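Local structure of M152 protein (Murid herpesvirus 1, 4G59) at residues Arg182-Ser187 against Met201-Pro206; Val197-Arg202 against Phe248-Ser253; Ala91-Val96 against Gln112-Asn117; Glu33-Ser38 against Glu76-Val81; Asp12-Ile17 against Thr256-Thr261. The protein probably acts as an immune-evasion glycoprotein of mouse cytomegalovirus, built on an MHC class I-like fold and directed against host ligands of the NKG2D receptor. One frame throughout, in Å; residues are numbered along the deposited sequence.

Contact 1. Residues Arg182-Ser187 against Met201-Pro206; sequences RHNEYS and MRTQVP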
# COMPACT_ATOMS: atom_id res chain seq x y z
N ARG B 182 16.81 15.92 -13.10
CA ARG B 182 16.42 17.31 -13.36
C ARG B 182 15.06 17.40 -14.03
O ARG B 182 14.48 18.47 -14.08
CB ARG B 182 17.50 18.06 -14.17
CG ARG B 182 18.86 18.02 -13.47
CD ARG B 182 19.99 18.73 -14.18
NE ARG B 182 21.09 18.90 -13.23
CZ ARG B 182 21.92 17.92 -12.87
NH1 ARG B 182 21.81 16.70 -13.41
NH2 ARG B 182 22.87 18.16 -11.98
N HIS B 183 14.54 16.27 -14.51
CA HIS B 183 13.23 16.30 -15.15
C HIS B 183 12.10 16.11 -14.15
O HIS B 183 10.93 16.34 -14.47
CB HIS B 183 13.13 15.26 -16.28
CG HIS B 183 13.99 15.57 -17.46
ND1 HIS B 183 13.68 15.16 -18.73
CD2 HIS B 183 15.15 16.26 -17.56
CE1 HIS B 183 14.62 15.57 -19.57
NE2 HIS B 183 15.52 16.24 -18.88
N ASN B 184 12.44 15.70 -12.93
CA ASN B 184 11.44 15.45 -11.92
C ASN B 184 11.05 16.76 -11.23
O ASN B 184 11.79 17.74 -11.29
CB ASN B 184 12.00 14.46 -10.91
CG ASN B 184 12.42 13.12 -11.55
OD1 ASN B 184 11.89 12.70 -12.57
ND2 ASN B 184 13.37 12.43 -10.89
N GLU B 185 9.89 16.79 -10.58
CA GLU B 185 9.50 18.00 -9.84
C GLU B 185 9.55 17.75 -8.33
O GLU B 185 8.98 16.76 -7.84
CB GLU B 185 8.10 18.48 -10.23
CG GLU B 185 7.48 19.56 -9.32
CD GLU B 185 5.98 19.76 -9.58
OE1 GLU B 185 5.60 20.22 -10.69
OE2 GLU B 185 5.17 19.46 -8.67
N TYR B 186 10.21 18.65 -7.61
CA TYR B 186 10.37 18.51 -6.17
C TYR B 186 9.62 19.63 -5.46
O TYR B 186 9.55 20.75 -5.97
CB TYR B 186 11.84 18.60 -5.82
CG TYR B 186 12.72 17.65 -6.61
CD1 TYR B 186 13.06 16.42 -6.09
CD2 TYR B 186 13.22 18.00 -7.85
CE1 TYR B 186 13.87 15.53 -6.81
CE2 TYR B 186 14.02 17.12 -8.57
CZ TYR B 186 14.36 15.89 -8.03
OH TYR B 186 15.15 15.00 -8.71
N SER B 187 9.03 19.33 -4.30
CA SER B 187 8.31 20.36 -3.53
C SER B 187 8.30 20.06 -2.03
O SER B 187 8.44 18.91 -1.62
CB SER B 187 6.89 20.56 -4.07
OG SER B 187 6.09 19.41 -3.95
N MET B 201 8.28 14.19 -4.58
CA MET B 201 8.87 14.10 -5.91
C MET B 201 7.88 13.49 -6.91
O MET B 201 7.44 12.33 -6.75
CB MET B 201 10.14 13.28 -5.91
CG MET B 201 10.80 13.32 -7.28
SD MET B 201 12.40 12.49 -7.32
CE MET B 201 11.88 10.78 -7.45
N ARG B 202 7.51 14.26 -7.93
CA ARG B 202 6.69 13.75 -9.04
C ARG B 202 7.62 13.41 -10.19
O ARG B 202 8.54 14.17 -10.50
CB ARG B 202 5.67 14.79 -9.49
CG ARG B 202 4.53 15.01 -8.48
CD ARG B 202 3.69 16.24 -8.85
NE ARG B 202 2.55 16.37 -7.95
CZ ARG B 202 2.60 16.96 -6.75
NH1 ARG B 202 3.74 17.50 -6.32
NH2 ARG B 202 1.52 17.02 -5.99
N THR B 203 7.38 12.26 -10.80
CA THR B 203 8.27 11.76 -11.84
C THR B 203 7.52 10.81 -12.75
O THR B 203 6.44 10.32 -12.39
CB THR B 203 9.48 11.04 -11.19
OG1 THR B 203 10.47 10.74 -12.18
CG2 THR B 203 9.04 9.74 -10.44
N GLN B 204 8.07 10.55 -13.93
CA GLN B 204 7.47 9.62 -14.90
C GLN B 204 8.37 8.42 -15.15
O GLN B 204 8.25 7.72 -16.17
CB GLN B 204 7.21 10.35 -16.21
CG GLN B 204 6.18 11.48 -16.13
CD GLN B 204 6.01 12.21 -17.46
OE1 GLN B 204 6.48 11.74 -18.50
NE2 GLN B 204 5.36 13.36 -17.43
N VAL B 205 9.29 8.20 -14.22
CA VAL B 205 10.31 7.18 -14.35
C VAL B 205 10.20 6.22 -13.18
O VAL B 205 10.57 6.57 -12.05
CB VAL B 205 11.69 7.83 -14.38
CG1 VAL B 205 12.80 6.76 -14.37
CG2 VAL B 205 11.81 8.71 -15.60
N PRO B 206 9.68 5.02 -13.43
CA PRO B 206 9.34 4.08 -12.35
C PRO B 206 10.54 3.38 -11.71
O PRO B 206 10.72 2.16 -11.89
CB PRO B 206 8.44 3.05 -13.04
CG PRO B 206 8.87 3.09 -14.53
CD PRO B 206 9.19 4.55 -14.76
O HOH W 1 10.23 12.13 -15.22
O HOH W 2 6.60 17.82 -6.57
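Tyr186 and Met201 form a non-hydrogen-bonded pair at one end of an antiparallel beta hairpin, in a sheet of the domain that resembles the immunoglobulin-like part of an MHC class I chain. Their side chains lie side by side on the inner, tightly packed face. In Met201 a chi2 of 175° carries SD to 3.4 Å from Tyr186 CE1 in an oblique Met-aromatic contact; Tyr186 OH is bonded to the carbonyl of Pro181, and Trp258 packs against the ring. The hydrogen-bonded pair follows, Glu185 N to Arg202 O and Arg202 N to Glu185 O, both 2.9 Å. Their side chains turn to the looser, solvent side. There Glu185 OE2 and Arg202 NH1 make a long salt bridge of 3.4 Å, their planes 50° apart, and a water accepts from Arg202 NH1. At the end of strand 196-203, Thr203 OG1 donates to Asn184 OD1, modelled very short at 2.5 Å and so doubtful in length; a second water joins Asn184 OD1 to Gln204 N at 3.0 Å.

Contact 2. Residues Val197-Arg202 against Phe248-Ser253; sequences VSCTMR and FAFVIS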
# COMPACT_ATOMS: atom_id res chain seq x y z
N VAL B 197 6.00 18.55 8.00
CA VAL B 197 6.57 18.93 6.71
C VAL B 197 6.46 17.73 5.78
O VAL B 197 6.81 16.61 6.16
CB VAL B 197 8.04 19.32 6.84
CG1 VAL B 197 8.62 19.71 5.48
CG2 VAL B 197 8.20 20.48 7.82
N SER B 198 5.95 17.95 4.57
CA SER B 198 5.93 16.89 3.56
C SER B 198 6.99 17.19 2.51
O SER B 198 7.27 18.38 2.24
CB SER B 198 4.57 16.79 2.87
OG SER B 198 4.23 18.00 2.20
N CYS B 199 7.59 16.15 1.95
CA CYS B 199 8.45 16.32 0.77
C CYS B 199 7.90 15.47 -0.37
O CYS B 199 7.59 14.28 -0.17
CB CYS B 199 9.88 15.88 1.08
SG CYS B 199 11.06 16.06 -0.31
N THR B 200 7.79 16.06 -1.56
CA THR B 200 7.21 15.33 -2.70
C THR B 200 8.09 15.35 -3.96
O THR B 200 8.61 16.42 -4.33
CB THR B 200 5.84 15.89 -3.07
OG1 THR B 200 5.01 15.91 -1.90
CG2 THR B 200 5.15 15.03 -4.13
N MET B 201 8.28 14.19 -4.58
CA MET B 201 8.87 14.10 -5.91
C MET B 201 7.88 13.49 -6.91
O MET B 201 7.44 12.33 -6.75
CB MET B 201 10.14 13.28 -5.91
CG MET B 201 10.80 13.32 -7.28
SD MET B 201 12.40 12.49 -7.32
CE MET B 201 11.88 10.78 -7.45
N ARG B 202 7.51 14.26 -7.93
CA ARG B 202 6.69 13.75 -9.04
C ARG B 202 7.62 13.41 -10.19
O ARG B 202 8.54 14.17 -10.50
CB ARG B 202 5.67 14.79 -9.49
CG ARG B 202 4.53 15.01 -8.48
CD ARG B 202 3.69 16.24 -8.85
NE ARG B 202 2.55 16.37 -7.95
CZ ARG B 202 2.60 16.96 -6.75
NH1 ARG B 202 3.74 17.50 -6.32
NH2 ARG B 202 1.52 17.02 -5.99
N PHE B 248 17.04 20.28 8.65
CA PHE B 248 16.84 18.92 8.17
C PHE B 248 16.96 18.93 6.66
O PHE B 248 16.81 19.97 6.01
CB PHE B 248 15.45 18.43 8.57
CG PHE B 248 14.34 19.27 8.00
CD1 PHE B 248 13.79 18.97 6.77
CD2 PHE B 248 13.87 20.36 8.70
CE1 PHE B 248 12.78 19.75 6.25
CE2 PHE B 248 12.86 21.13 8.19
CZ PHE B 248 12.32 20.83 6.97
N ALA B 249 17.22 17.76 6.09
CA ALA B 249 17.13 17.65 4.64
C ALA B 249 16.57 16.30 4.27
O ALA B 249 16.92 15.28 4.88
CB ALA B 249 18.48 17.88 3.97
N PHE B 250 15.68 16.30 3.28
CA PHE B 250 15.19 15.04 2.75
C PHE B 250 16.21 14.56 1.74
O PHE B 250 16.69 15.34 0.93
CB PHE B 250 13.84 15.25 2.08
CG PHE B 250 12.71 15.52 3.05
CD1 PHE B 250 11.98 14.47 3.57
CD2 PHE B 250 12.39 16.81 3.43
CE1 PHE B 250 10.94 14.71 4.46
CE2 PHE B 250 11.35 17.06 4.34
CZ PHE B 250 10.62 16.01 4.85
N VAL B 251 16.55 13.28 1.80
CA VAL B 251 17.41 12.69 0.77
C VAL B 251 16.60 11.69 -0.04
O VAL B 251 15.95 10.80 0.52
CB VAL B 251 18.66 12.00 1.36
CG1 VAL B 251 19.54 11.45 0.24
CG2 VAL B 251 19.44 12.98 2.20
N ILE B 252 16.63 11.88 -1.36
CA ILE B 252 15.91 11.02 -2.28
C ILE B 252 16.95 10.34 -3.13
O ILE B 252 17.74 11.01 -3.80
CB ILE B 252 15.01 11.85 -3.19
CG1 ILE B 252 13.98 12.61 -2.36
CG2 ILE B 252 14.29 10.96 -4.15
CD1 ILE B 252 13.19 13.66 -3.15
N SER B 253 16.99 9.02 -3.09
CA SER B 253 18.03 8.31 -3.80
C SER B 253 17.49 7.30 -4.81
O SER B 253 16.46 6.67 -4.59
CB SER B 253 18.96 7.62 -2.81
OG SER B 253 18.32 6.48 -2.30
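Phe248 begins the contact by meeting Val197 tip to tip, its CZ 4.1 Å from Val197 CG1. Two residues on, Phe250 carries the largest share. CB of Cys199 sits 3.3 Å above the plane of its ring, over the centre, in a CH-pi contact; Cys199 SG, anti to its backbone N (chi1 -180°), swings off that axis to lie obliquely, 3.8 Å from Phe250 CB. Val197 CG1 reaches the same ring at its edge, 4.0 Å from CE2. Ile252 then takes the last place: its CG2 lies 4.0 Å from Met201 SD, and its CD1 reaches Met201 CB at 4.1 Å. Strands 197-202 and 250-253 belong to the two facing sheets of a beta sandwich, their axes 9.1 Å apart and 24° from parallel. Leu213 of its own sheet and Leu237 of the facing sheet also pack on Phe250. With no hydrogen bond passing between these segments, the sheets are joined here by apolar and sulfur-aromatic packing, while backbone polar groups pair within each sheet.

Contact 3. Residues Ala91-Val96 against Gln112-Asn117; sequences AGRPVV and QMMDGN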
# COMPACT_ATOMS: atom_id res chain seq x y z
N ALA B 91 -13.48 -19.77 2.04
CA ALA B 91 -13.89 -18.44 2.43
C ALA B 91 -12.97 -17.58 1.63
O ALA B 91 -11.81 -17.92 1.46
CB ALA B 91 -13.68 -18.23 3.90
N GLY B 92 -13.46 -16.46 1.12
CA GLY B 92 -12.65 -15.69 0.19
C GLY B 92 -11.74 -14.71 0.90
O GLY B 92 -11.82 -13.49 0.69
N ARG B 93 -10.88 -15.23 1.78
CA ARG B 93 -9.92 -14.37 2.42
C ARG B 93 -8.90 -13.94 1.36
O ARG B 93 -8.65 -14.67 0.38
CB ARG B 93 -9.26 -15.07 3.61
CG ARG B 93 -8.40 -16.24 3.20
CD ARG B 93 -7.97 -17.03 4.42
NE ARG B 93 -7.03 -16.29 5.23
CZ ARG B 93 -6.85 -16.47 6.53
NH1 ARG B 93 -7.55 -17.39 7.16
NH2 ARG B 93 -5.97 -15.74 7.20
N PRO B 94 -8.32 -12.73 1.53
CA PRO B 94 -7.37 -12.25 0.53
C PRO B 94 -6.07 -13.05 0.59
O PRO B 94 -5.69 -13.54 1.65
CB PRO B 94 -7.15 -10.78 0.93
CG PRO B 94 -7.44 -10.75 2.44
CD PRO B 94 -8.54 -11.77 2.63
N VAL B 95 -5.41 -13.18 -0.56
CA VAL B 95 -4.15 -13.92 -0.66
C VAL B 95 -3.29 -13.28 -1.74
O VAL B 95 -3.82 -12.69 -2.69
CB VAL B 95 -4.40 -15.43 -1.00
CG1 VAL B 95 -5.19 -15.58 -2.27
CG2 VAL B 95 -3.09 -16.18 -1.13
N VAL B 96 -1.96 -13.38 -1.60
CA VAL B 96 -1.07 -12.89 -2.67
C VAL B 96 -0.13 -13.99 -3.16
O VAL B 96 0.42 -14.74 -2.35
CB VAL B 96 -0.21 -11.66 -2.23
CG1 VAL B 96 0.60 -11.08 -3.41
CG2 VAL B 96 -1.06 -10.58 -1.61
N GLN B 112 3.98 -16.95 -1.33
CA GLN B 112 2.55 -16.89 -1.03
C GLN B 112 2.41 -16.13 0.28
O GLN B 112 3.07 -16.48 1.27
CB GLN B 112 1.99 -18.31 -0.86
CG GLN B 112 0.46 -18.41 -0.72
CD GLN B 112 -0.02 -19.83 -0.35
OE1 GLN B 112 0.76 -20.79 -0.36
NE2 GLN B 112 -1.30 -19.95 -0.01
N MET B 113 1.57 -15.09 0.29
CA MET B 113 1.33 -14.34 1.52
C MET B 113 -0.14 -14.22 1.87
O MET B 113 -1.00 -14.02 0.99
CB MET B 113 1.97 -12.95 1.46
CG MET B 113 3.47 -12.95 1.31
SD MET B 113 3.98 -12.86 -0.42
CE MET B 113 5.50 -11.91 -0.23
N MET B 114 -0.42 -14.32 3.17
CA MET B 114 -1.76 -14.02 3.68
C MET B 114 -1.66 -13.05 4.84
O MET B 114 -0.91 -13.30 5.79
CB MET B 114 -2.50 -15.28 4.14
CG MET B 114 -3.14 -16.06 3.00
SD MET B 114 -4.32 -17.36 3.49
CE MET B 114 -4.52 -18.03 1.84
N ASP B 115 -2.42 -11.95 4.77
CA ASP B 115 -2.50 -11.02 5.89
C ASP B 115 -1.15 -10.50 6.40
O ASP B 115 -0.92 -10.44 7.62
CB ASP B 115 -3.32 -11.64 7.04
CG ASP B 115 -4.75 -11.95 6.62
OD1 ASP B 115 -5.19 -11.43 5.59
OD2 ASP B 115 -5.45 -12.70 7.33
N GLY B 116 -0.27 -10.12 5.48
CA GLY B 116 1.04 -9.63 5.84
C GLY B 116 2.07 -10.71 6.16
O GLY B 116 3.25 -10.41 6.34
N ASN B 117 1.64 -11.97 6.24
CA ASN B 117 2.54 -13.07 6.59
C ASN B 117 2.90 -13.90 5.37
O ASN B 117 2.02 -14.29 4.61
CB ASN B 117 1.88 -14.02 7.61
CG ASN B 117 1.61 -13.36 8.96
OD1 ASN B 117 2.50 -12.74 9.56
ND2 ASN B 117 0.38 -13.50 9.44
O HOH W 3 -5.98 -13.91 4.35
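Arg93 crosses both Met114 and Asp115 at about a right angle. A bend at chi3 (-70°) sets NE 3.4 Å from Met114 SD, and farther out NH2 forms a salt bridge with Asp115 OD2 at 3.1 Å, a weak hydrogen bond by its angle of 123°. Asp115 is also gripped from outside: a basic and a polar side chain of another protein's chain bind its two oxygens. Pro94 contributes its carbonyl, to which a water donates; the same water accepts from Arg93 NE at 2.7 Å and donates to Asp115 OD1, tying the three together. Val95 lays CG2 3.8 Å from Met114 CE. At Val96 regular pairing takes over, with Val96 N to Met113 O at 2.8 Å and Met113 N to Val96 O at 2.9 Å. A type I' turn, Met114 to Asn117, leads strand 106-114 into its next partner, 117-123. Strands 95-103 and 106-114 run between 22-31 and 117-123 in the platform sheet; above it helix 68-89 sets Val81 on Val95 and Phe89 on Met114.

Contact 4. Residues Glu33-Ser38 against Glu76-Val81; sequences EMFRHS and EQERFV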
# COMPACT_ATOMS: atom_id res chain seq x y z
N GLU B 33 -13.57 -12.21 -8.30
CA GLU B 33 -13.17 -11.52 -9.53
C GLU B 33 -12.56 -10.14 -9.29
O GLU B 33 -12.73 -9.22 -10.11
CB GLU B 33 -14.34 -11.45 -10.52
CG GLU B 33 -14.81 -12.82 -10.97
CD GLU B 33 -15.96 -12.76 -11.93
OE1 GLU B 33 -16.39 -11.66 -12.31
OE2 GLU B 33 -16.44 -13.84 -12.32
N MET B 34 -11.85 -10.01 -8.17
CA MET B 34 -11.19 -8.76 -7.82
C MET B 34 -9.70 -9.01 -7.57
O MET B 34 -9.30 -9.44 -6.48
CB MET B 34 -11.85 -8.10 -6.62
CG MET B 34 -13.29 -7.74 -6.84
SD MET B 34 -13.54 -6.20 -7.73
CE MET B 34 -13.09 -5.07 -6.41
N PHE B 35 -8.90 -8.74 -8.60
CA PHE B 35 -7.46 -8.97 -8.53
C PHE B 35 -6.69 -7.68 -8.83
O PHE B 35 -7.11 -6.85 -9.64
CB PHE B 35 -7.03 -10.06 -9.54
CG PHE B 35 -7.60 -11.43 -9.26
CD1 PHE B 35 -6.82 -12.42 -8.69
CD2 PHE B 35 -8.93 -11.73 -9.57
CE1 PHE B 35 -7.35 -13.69 -8.43
CE2 PHE B 35 -9.47 -13.00 -9.32
CZ PHE B 35 -8.68 -13.97 -8.75
N ARG B 36 -5.56 -7.51 -8.15
CA ARG B 36 -4.62 -6.48 -8.56
C ARG B 36 -3.41 -7.24 -9.07
O ARG B 36 -2.80 -8.02 -8.33
CB ARG B 36 -4.25 -5.56 -7.41
CG ARG B 36 -3.38 -4.34 -7.83
CD ARG B 36 -2.62 -3.75 -6.64
NE ARG B 36 -1.72 -4.77 -6.12
CZ ARG B 36 -1.34 -4.86 -4.85
NH1 ARG B 36 -1.79 -3.98 -3.97
NH2 ARG B 36 -0.51 -5.84 -4.46
N HIS B 37 -3.08 -7.05 -10.35
CA HIS B 37 -1.88 -7.64 -10.92
C HIS B 37 -0.82 -6.55 -11.17
O HIS B 37 -1.16 -5.40 -11.49
CB HIS B 37 -2.19 -8.37 -12.24
CG HIS B 37 -3.25 -9.43 -12.13
ND1 HIS B 37 -3.05 -10.63 -11.48
CD2 HIS B 37 -4.51 -9.48 -12.64
CE1 HIS B 37 -4.14 -11.37 -11.58
NE2 HIS B 37 -5.04 -10.69 -12.27
N SER B 38 0.45 -6.91 -11.04
CA SER B 38 1.52 -5.95 -11.28
C SER B 38 2.81 -6.65 -11.64
O SER B 38 3.10 -7.74 -11.15
CB SER B 38 1.79 -5.10 -10.05
OG SER B 38 2.28 -5.94 -9.03
N GLU B 76 -4.24 -16.87 -16.00
CA GLU B 76 -4.04 -18.15 -15.31
C GLU B 76 -4.11 -17.98 -13.81
O GLU B 76 -4.74 -18.79 -13.14
CB GLU B 76 -2.73 -18.82 -15.73
CG GLU B 76 -2.33 -20.04 -14.87
CD GLU B 76 -3.35 -21.20 -14.90
OE1 GLU B 76 -4.26 -21.18 -15.76
OE2 GLU B 76 -3.24 -22.12 -14.06
N GLN B 77 -3.47 -16.94 -13.27
CA GLN B 77 -3.49 -16.73 -11.82
C GLN B 77 -4.92 -16.53 -11.33
O GLN B 77 -5.27 -16.95 -10.24
CB GLN B 77 -2.61 -15.56 -11.37
CG GLN B 77 -1.13 -15.66 -11.72
CD GLN B 77 -0.49 -16.98 -11.34
OE1 GLN B 77 -0.56 -17.43 -10.19
NE2 GLN B 77 0.18 -17.61 -12.30
N GLU B 78 -5.75 -15.89 -12.14
CA GLU B 78 -7.12 -15.64 -11.72
C GLU B 78 -7.91 -16.94 -11.55
O GLU B 78 -8.58 -17.16 -10.54
CB GLU B 78 -7.82 -14.64 -12.65
CG GLU B 78 -7.27 -13.23 -12.50
CD GLU B 78 -8.11 -12.18 -13.17
OE1 GLU B 78 -7.61 -11.05 -13.34
OE2 GLU B 78 -9.28 -12.45 -13.51
N ARG B 79 -7.80 -17.82 -12.56
CA ARG B 79 -8.30 -19.18 -12.48
C ARG B 79 -7.68 -19.95 -11.31
O ARG B 79 -8.40 -20.50 -10.48
CB ARG B 79 -8.02 -19.92 -13.78
CG ARG B 79 -8.89 -21.15 -13.97
CD ARG B 79 -8.27 -22.16 -14.91
NE ARG B 79 -6.90 -22.51 -14.55
CZ ARG B 79 -6.57 -23.38 -13.59
NH1 ARG B 79 -7.52 -23.97 -12.88
NH2 ARG B 79 -5.30 -23.63 -13.33
N PHE B 80 -6.35 -19.99 -11.24
CA PHE B 80 -5.67 -20.78 -10.22
C PHE B 80 -6.05 -20.39 -8.80
O PHE B 80 -6.31 -21.24 -7.95
CB PHE B 80 -4.14 -20.69 -10.41
CG PHE B 80 -3.35 -21.24 -9.23
CD1 PHE B 80 -3.40 -22.59 -8.90
CD2 PHE B 80 -2.54 -20.40 -8.47
CE1 PHE B 80 -2.65 -23.09 -7.81
CE2 PHE B 80 -1.79 -20.89 -7.38
CZ PHE B 80 -1.85 -22.23 -7.05
N VAL B 81 -6.06 -19.09 -8.53
CA VAL B 81 -6.30 -18.57 -7.19
C VAL B 81 -7.77 -18.76 -6.81
O VAL B 81 -8.10 -18.96 -5.62
CB VAL B 81 -5.85 -17.07 -7.06
CG1 VAL B 81 -6.18 -16.52 -5.70
CG2 VAL B 81 -4.35 -16.93 -7.32
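Glu78 makes the main packing contact with Phe35. Its CG lies 3.6 Å above the ring plane, over the centre, in a CH-pi contact, and its carboxylate lies stacked, only 3° from parallel with the ring. An extended chain puts it there: CG is anti to the carbonyl carbon, and chi2 of -168° carries CD onward over Phe35, 3.7 Å from CD2. At the far end of the ring, Phe35 CZ comes to 3.7 Å from the backbone oxygen of Glu78. Val81 meets the same ring from another direction, with CB in the ring plane at the edge, 3.9 Å from Phe35 CE1; the two side chains slide past each other in opposite directions. The setting is the MHC class I-like platform, in which helix 68-89 lies across an antiparallel sheet, and strand 34-40 turns Phe35 and His37 up toward it.

Hydrogen bonding is the second kind. His37 NE2 donates to Glu78 OE1 at 2.8 Å with an N-H...O angle of 158°. The acceptor uses its anti lone pair, and carboxylate and imidazole are nearly coplanar. Ser27 OG on ND1, from strand 22-31, and Phe74 of the same helix, stacked on the imidazole, together hold the ring's rotation. Gln77 leads its amide away from the strand, bonding through OE1 to Tyr99 OH.

Contact 5. Residues Asp12-Ile17 against Thr256-Thr261; sequences DERVDI and TGWYAT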
# COMPACT_ATOMS: atom_id res chain seq x y z
N ASP B 12 27.36 10.36 -9.14
CA ASP B 12 28.72 9.88 -9.16
C ASP B 12 28.89 9.11 -10.44
O ASP B 12 29.36 9.64 -11.44
CB ASP B 12 29.02 8.98 -7.96
CG ASP B 12 30.41 8.40 -8.00
OD1 ASP B 12 31.30 9.01 -8.63
OD2 ASP B 12 30.63 7.33 -7.40
N GLU B 13 28.46 7.86 -10.43
CA GLU B 13 28.53 7.03 -11.61
C GLU B 13 27.15 6.44 -11.84
O GLU B 13 26.58 5.86 -10.93
CB GLU B 13 29.56 5.92 -11.40
CG GLU B 13 30.47 5.70 -12.59
CD GLU B 13 31.66 4.81 -12.28
OE1 GLU B 13 31.63 4.10 -11.26
OE2 GLU B 13 32.62 4.82 -13.06
N ARG B 14 26.61 6.58 -13.04
CA ARG B 14 25.31 5.96 -13.32
C ARG B 14 25.39 4.44 -13.13
O ARG B 14 26.31 3.79 -13.63
CB ARG B 14 24.82 6.30 -14.74
CG ARG B 14 24.06 7.62 -14.84
CD ARG B 14 22.76 7.63 -14.02
NE ARG B 14 22.24 8.99 -13.85
CZ ARG B 14 21.18 9.48 -14.49
NH1 ARG B 14 20.49 8.72 -15.32
NH2 ARG B 14 20.79 10.72 -14.28
N VAL B 15 24.43 3.89 -12.38
CA VAL B 15 24.33 2.44 -12.21
C VAL B 15 23.38 1.84 -13.25
O VAL B 15 22.24 2.28 -13.40
CB VAL B 15 23.83 2.05 -10.82
CG1 VAL B 15 23.77 0.54 -10.69
CG2 VAL B 15 24.70 2.67 -9.72
N ASP B 16 23.86 0.85 -13.99
CA ASP B 16 23.02 0.17 -14.96
C ASP B 16 22.27 -0.94 -14.24
O ASP B 16 22.86 -1.93 -13.83
CB ASP B 16 23.87 -0.40 -16.08
CG ASP B 16 23.05 -1.13 -17.13
OD1 ASP B 16 21.84 -0.81 -17.31
OD2 ASP B 16 23.62 -2.02 -17.79
N ILE B 17 20.97 -0.78 -14.08
CA ILE B 17 20.17 -1.73 -13.32
C ILE B 17 19.52 -2.81 -14.17
O ILE B 17 18.74 -3.60 -13.67
CB ILE B 17 19.03 -1.00 -12.62
CG1 ILE B 17 18.21 -0.24 -13.66
CG2 ILE B 17 19.59 -0.04 -11.57
CD1 ILE B 17 16.89 0.18 -13.15
N THR B 256 19.77 4.12 -9.83
CA THR B 256 20.69 4.43 -10.92
C THR B 256 21.89 5.25 -10.47
O THR B 256 22.78 5.54 -11.28
CB THR B 256 19.99 5.12 -12.07
OG1 THR B 256 19.46 6.36 -11.62
CG2 THR B 256 18.87 4.25 -12.57
N GLY B 257 21.93 5.63 -9.20
CA GLY B 257 23.17 6.14 -8.64
C GLY B 257 23.25 7.62 -8.34
O GLY B 257 24.25 8.11 -7.82
N TRP B 258 22.19 8.35 -8.66
CA TRP B 258 22.10 9.73 -8.25
C TRP B 258 21.25 9.88 -6.99
O TRP B 258 20.44 9.00 -6.68
CB TRP B 258 21.52 10.56 -9.39
CG TRP B 258 20.10 10.22 -9.76
CD1 TRP B 258 19.68 9.39 -10.77
CD2 TRP B 258 18.90 10.73 -9.14
NE1 TRP B 258 18.31 9.36 -10.81
CE2 TRP B 258 17.80 10.18 -9.83
CE3 TRP B 258 18.66 11.61 -8.08
CZ2 TRP B 258 16.48 10.47 -9.48
CZ3 TRP B 258 17.34 11.90 -7.73
CH2 TRP B 258 16.27 11.33 -8.43
N TYR B 259 21.45 10.96 -6.24
CA TYR B 259 20.54 11.31 -5.16
C TYR B 259 20.38 12.81 -5.09
O TYR B 259 21.28 13.55 -5.50
CB TYR B 259 20.97 10.72 -3.82
CG TYR B 259 22.27 11.25 -3.26
CD1 TYR B 259 22.28 12.33 -2.37
CD2 TYR B 259 23.48 10.66 -3.58
CE1 TYR B 259 23.46 12.80 -1.83
CE2 TYR B 259 24.67 11.13 -3.05
CZ TYR B 259 24.66 12.20 -2.18
OH TYR B 259 25.84 12.66 -1.67
N ALA B 260 19.24 13.27 -4.57
CA ALA B 260 18.98 14.70 -4.45
C ALA B 260 18.67 15.05 -3.00
O ALA B 260 17.99 14.29 -2.30
CB ALA B 260 17.84 15.11 -5.34
N THR B 261 19.16 16.19 -2.55
CA THR B 261 18.79 16.67 -1.23
C THR B 261 17.77 17.77 -1.46
O THR B 261 17.91 18.57 -2.41
CB THR B 261 20.00 17.22 -0.45
OG1 THR B 261 20.59 18.28 -1.20
CG2 THR B 261 21.04 16.15 -0.25
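Arg14 places CG anti to its carbonyl carbon and bends at chi2 (-63°), while Trp258 holds CG between its backbone N and carbonyl carbon (chi1 65°); side by side, the two point the same way. Trp258 CD1 comes to lie 3.7 Å above the guanidinium plane, offset toward the rim, with the planes 44° apart and thus not stacked. Asp179 draws the groups together, taking a salt bridge from Arg14 NH1 and hydrogen bonds with Trp258 NE1 and Thr256 OG1. The backbone supplies the one hydrogen bond between the segments: Val15 N to Thr256 O, 2.6 Å and nearly straight, the donor lying well above the carbonyl plane. Arg14 CA adds a CA-H...O contact to the same oxygen at 3.3 Å. Gly257, at positive phi, lets the loop come close, with Val15 CG2 3.9 Å from its CA. Residues 12-17 thus run from strand 5-11 past the start of strand 258-264, its neighbour in the sheet, to helix 161-178, where Ile17 packs on Val176 and on Cys172, the disulfide partner of Cys18.

In the fold
Contacts 2, 3 and 4 are buried; 1 and 5 are partly exposed. Contacts 1, 2 and 5 gather in the sandwich domain, whereas 3 and 4 lie across the chain's centre in the platform, where Val95 CG1 touches Val81 CG1 at 3.7 Å. Contacts 1 and 2 share strand 196-203 and Met201, one pairing it within its sheet, the other packing it against the opposite sheet. Strands 250-253 and 258-264 are neighbours, linking contact 2 to contact 5, and Ala260 touches Tyr186 of contact 1. Chemistry follows place: apolar between sheets, aromatic and polar between helix and sheet, charged or water-bridged at the hairpin ends of 1 and 3, and in contact 5 a backbone bond beside groups gathered on Asp179.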